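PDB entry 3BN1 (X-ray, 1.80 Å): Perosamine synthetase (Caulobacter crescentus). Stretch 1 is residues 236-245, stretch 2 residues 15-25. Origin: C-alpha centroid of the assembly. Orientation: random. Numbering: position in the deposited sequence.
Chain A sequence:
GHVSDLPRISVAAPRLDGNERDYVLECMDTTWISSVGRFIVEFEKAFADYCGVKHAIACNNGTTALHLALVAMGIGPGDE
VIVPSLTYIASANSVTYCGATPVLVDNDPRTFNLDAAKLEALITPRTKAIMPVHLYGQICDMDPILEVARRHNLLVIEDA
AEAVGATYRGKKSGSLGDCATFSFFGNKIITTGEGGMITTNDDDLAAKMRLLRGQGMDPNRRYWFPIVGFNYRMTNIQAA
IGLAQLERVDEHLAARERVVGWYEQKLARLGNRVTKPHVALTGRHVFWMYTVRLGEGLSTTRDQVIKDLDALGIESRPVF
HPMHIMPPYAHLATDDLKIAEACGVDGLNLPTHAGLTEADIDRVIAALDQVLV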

# COMPACT_ATOMS: atom_id res chain seq x y z
N ASN A 236 -5.87 -2.77 -10.94
CA ASN A 236 -6.53 -3.67 -11.88
C ASN A 236 -5.46 -4.57 -12.48
O ASN A 236 -5.75 -5.71 -12.84
CB ASN A 236 -7.22 -2.86 -13.00
CG ASN A 236 -8.32 -3.66 -13.76
OD1 ASN A 236 -9.10 -4.41 -13.17
ND2 ASN A 236 -8.41 -3.41 -15.07
N ILE A 237 -4.23 -4.06 -12.62
CA ILE A 237 -3.12 -4.88 -13.15
C ILE A 237 -2.78 -6.02 -12.17
O ILE A 237 -2.70 -7.17 -12.59
CB ILE A 237 -1.81 -4.00 -13.42
CG1 ILE A 237 -1.97 -3.24 -14.77
CG2 ILE A 237 -0.59 -4.95 -13.46
CD1 ILE A 237 -0.78 -2.36 -15.25
N GLN A 238 -2.67 -5.71 -10.87
CA GLN A 238 -2.40 -6.75 -9.88
C GLN A 238 -3.57 -7.74 -9.86
O GLN A 238 -3.37 -8.93 -9.72
CB GLN A 238 -2.26 -6.15 -8.46
CG GLN A 238 -1.03 -5.24 -8.24
CD GLN A 238 -1.26 -4.18 -7.16
OE1 GLN A 238 -1.47 -3.03 -7.48
NE2 GLN A 238 -1.23 -4.58 -5.90
N ALA A 239 -4.80 -7.26 -9.98
CA ALA A 239 -5.95 -8.19 -9.92
C ALA A 239 -5.96 -9.09 -11.17
O ALA A 239 -6.41 -10.25 -11.14
CB ALA A 239 -7.32 -7.45 -9.81
N ALA A 240 -5.50 -8.52 -12.28
CA ALA A 240 -5.47 -9.30 -13.51
C ALA A 240 -4.51 -10.49 -13.31
O ALA A 240 -4.89 -11.64 -13.53
CB ALA A 240 -5.12 -8.42 -14.73
N ILE A 241 -3.32 -10.22 -12.79
CA ILE A 241 -2.37 -11.29 -12.53
C ILE A 241 -2.98 -12.26 -11.52
O ILE A 241 -2.93 -13.52 -11.64
CB ILE A 241 -1.01 -10.78 -12.00
CG1 ILE A 241 -0.34 -9.83 -13.04
CG2 ILE A 241 -0.13 -12.06 -11.66
CD1 ILE A 241 0.97 -9.10 -12.62
N GLY A 242 -3.57 -11.67 -10.49
CA GLY A 242 -4.18 -12.53 -9.51
C GLY A 242 -5.27 -13.50 -10.04
O GLY A 242 -5.51 -14.61 -9.55
N LEU A 243 -6.04 -13.01 -10.98
CA LEU A 243 -7.14 -13.79 -11.46
C LEU A 243 -6.57 -14.92 -12.29
O LEU A 243 -6.99 -16.09 -12.19
CB LEU A 243 -7.97 -12.83 -12.32
CG LEU A 243 -9.20 -13.57 -12.85
CD1 LEU A 243 -10.01 -14.31 -11.77
CD2 LEU A 243 -10.12 -12.73 -13.78
N ALA A 244 -5.61 -14.57 -13.13
CA ALA A 244 -4.97 -15.60 -13.96
C ALA A 244 -4.29 -16.66 -13.07
O ALA A 244 -4.28 -17.86 -13.37
CB ALA A 244 -3.98 -14.97 -14.93
N GLN A 245 -3.72 -16.24 -11.94
CA GLN A 245 -3.07 -17.21 -11.04
C GLN A 245 -4.13 -18.12 -10.46
O GLN A 245 -3.92 -19.33 -10.35
CB GLN A 245 -2.41 -16.50 -9.86
CG GLN A 245 -1.16 -15.79 -10.29
CD GLN A 245 0.06 -16.73 -10.25
OE1 GLN A 245 0.58 -17.06 -9.18
NE2 GLN A 245 0.46 -17.21 -11.43
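Stretch 2 15-25: RLDGNERDYVL

Stretch 2 packs on the helix 236-245 as a loop, Arg15 to Asn19, that leads into a helix beginning at Glu20. The two helices run nearly antiparallel: their N-to-C directions differ by 152° and their axes approach to 8.1 Å. The register follows from this, with CA atoms of Ile237 and Val24 5.6 Å apart, Ala240 and Tyr23 5.3 Å, Ile241 and Glu20 4.6 Å, and Ala244 and Asn19 5.0 Å. Ala240 and Ala244, whose CA-to-CB bonds point toward stretch 2, make close contacts. Ala240 CB lies 3.6 Å from Tyr23 CB, and Ala244 CB reaches the first turn of the second helix, 3.4 Å from Asn19 C and 3.2 Å from Glu20 N. Val24 CG2 packs 3.4 Å from Ile241 CG1 and 4.2 Å from Ile237 CG2, while Leu243 CD2 touches the Tyr23 ring at CE2 (3.9 Å). The edge of that ring faces the backbone, with Ala240 O 3.6 Å from Tyr23 CD2; this oxygen also accepts from Ala244 N at 3.0 Å.

The direct polar contacts gather on Gln245. Its CA-to-CB bond points sideways, but chi1 and chi2, both m, bring the amide to stretch 2, where NE2 donates twice: to Arg15 O at 2.9 Å and to Glu20 OE2 at 2.7 Å. Both amide protons are thus used, one on the loop backbone and one on the carboxylate at the start of the helix. Gln245 OE1 accepts from water 1 (3.1 Å), which in turn accepts from Arg15 N (2.8 Å), so the same side chain meets both backbone polar atoms of Arg15, one directly and one through water. The Glu20 carboxylate is shared: OE1 accepts from Gly18 N at 3.0 Å, tying the loop back to the helix, and OE2 takes a bond from water 3 (2.8 Å) besides that from Gln245 NE2.

Ala244 O accepts from water 2 at 2.8 Å; that water accepts from Asn19 N at 2.9 Å and so bridges the two backbones. Asn19 holds the N-cap position without a side-chain capping bond. Its backbone O accepts from Tyr23 N (2.8 Å), and Glu20 O from Val24 N (2.8 Å), opening the regular helical pattern. At the exposed end of the loop, Arg15 NE forms a salt bridge with Asp17 OD2 (3.2 Å), within stretch 2.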

# COMPACT_ATOMS: atom_id res chain seq x y z
N ARG A 15 5.22 -18.66 -10.84
CA ARG A 15 4.95 -19.41 -12.05
C ARG A 15 3.81 -18.69 -12.75
O ARG A 15 2.64 -18.80 -12.40
CB ARG A 15 4.54 -20.84 -11.71
CG ARG A 15 4.66 -21.71 -12.93
CD ARG A 15 4.99 -23.07 -12.44
NE ARG A 15 4.60 -24.01 -13.47
CZ ARG A 15 5.45 -24.43 -14.39
NH1 ARG A 15 6.71 -24.00 -14.36
NH2 ARG A 15 5.05 -25.29 -15.32
N LEU A 16 4.15 -17.88 -13.74
CA LEU A 16 3.10 -17.18 -14.47
C LEU A 16 2.87 -17.97 -15.75
O LEU A 16 3.26 -17.57 -16.83
CB LEU A 16 3.60 -15.76 -14.73
CG LEU A 16 4.23 -14.98 -13.55
CD1 LEU A 16 4.65 -13.57 -13.98
CD2 LEU A 16 3.27 -14.89 -12.38
N ASP A 17 2.23 -19.12 -15.64
CA ASP A 17 2.05 -20.00 -16.78
C ASP A 17 0.60 -20.17 -17.24
O ASP A 17 0.27 -21.16 -17.88
CB ASP A 17 2.67 -21.37 -16.46
CG ASP A 17 1.88 -22.15 -15.43
OD1 ASP A 17 1.06 -21.54 -14.69
OD2 ASP A 17 2.08 -23.38 -15.34
N GLY A 18 -0.20 -19.14 -16.95
CA GLY A 18 -1.60 -19.00 -17.33
C GLY A 18 -1.78 -17.73 -18.19
O GLY A 18 -0.90 -17.38 -19.01
N ASN A 19 -2.92 -17.05 -17.97
CA ASN A 19 -3.33 -15.80 -18.64
C ASN A 19 -2.85 -14.45 -18.07
O ASN A 19 -3.46 -13.42 -18.34
CB ASN A 19 -4.86 -15.75 -18.61
CG ASN A 19 -5.46 -16.79 -19.49
OD1 ASN A 19 -4.82 -17.22 -20.45
ND2 ASN A 19 -6.60 -17.30 -19.08
N GLU A 20 -1.80 -14.45 -17.26
CA GLU A 20 -1.33 -13.23 -16.59
C GLU A 20 -0.97 -12.14 -17.60
O GLU A 20 -1.48 -11.01 -17.57
CB GLU A 20 -0.16 -13.60 -15.64
CG GLU A 20 -0.62 -14.58 -14.50
CD GLU A 20 -0.26 -16.03 -14.80
OE1 GLU A 20 0.19 -16.29 -15.96
OE2 GLU A 20 -0.46 -16.90 -13.90
N ARG A 21 -0.14 -12.55 -18.55
CA ARG A 21 0.32 -11.67 -19.61
C ARG A 21 -0.91 -11.19 -20.34
O ARG A 21 -1.18 -9.99 -20.40
CB ARG A 21 1.29 -12.40 -20.52
CG ARG A 21 2.26 -11.53 -21.30
CD ARG A 21 2.74 -12.27 -22.60
NE ARG A 21 4.05 -11.83 -23.10
CZ ARG A 21 4.26 -11.39 -24.34
NH1 ARG A 21 5.46 -10.95 -24.74
NH2 ARG A 21 3.26 -11.39 -25.20
N ASP A 22 -1.70 -12.11 -20.87
CA ASP A 22 -2.92 -11.68 -21.56
C ASP A 22 -3.77 -10.66 -20.78
O ASP A 22 -4.11 -9.60 -21.33
CB ASP A 22 -3.73 -12.88 -22.12
CG ASP A 22 -5.16 -12.51 -22.55
OD1 ASP A 22 -5.37 -11.77 -23.54
OD2 ASP A 22 -6.13 -12.97 -21.90
N TYR A 23 -4.13 -10.97 -19.54
CA TYR A 23 -4.98 -10.09 -18.76
C TYR A 23 -4.31 -8.73 -18.51
O TYR A 23 -4.92 -7.67 -18.66
CB TYR A 23 -5.36 -10.77 -17.45
CG TYR A 23 -6.26 -11.98 -17.56
CD1 TYR A 23 -6.65 -12.48 -18.78
CD2 TYR A 23 -6.70 -12.66 -16.44
CE1 TYR A 23 -7.49 -13.58 -18.85
CE2 TYR A 23 -7.47 -13.77 -16.50
CZ TYR A 23 -7.91 -14.21 -17.72
OH TYR A 23 -8.76 -15.29 -17.86
N VAL A 24 -3.02 -8.77 -18.19
CA VAL A 24 -2.32 -7.52 -18.00
C VAL A 24 -2.30 -6.66 -19.26
O VAL A 24 -2.60 -5.45 -19.22
CB VAL A 24 -0.89 -7.80 -17.48
CG1 VAL A 24 -0.13 -6.48 -17.60
CG2 VAL A 24 -1.02 -8.26 -15.99
N LEU A 25 -1.94 -7.28 -20.38
CA LEU A 25 -1.91 -6.56 -21.65
C LEU A 25 -3.28 -5.90 -21.90
O LEU A 25 -3.41 -4.81 -22.48
CB LEU A 25 -1.56 -7.54 -22.78
CG LEU A 25 -0.05 -7.68 -22.96
CD1 LEU A 25 0.23 -8.58 -24.16
CD2 LEU A 25 0.74 -6.31 -23.08
O HOH W 1 3.41 -18.25 -8.71
O HOH W 2 -4.69 -18.30 -16.10
O HOH W 3 -1.43 -19.51 -13.66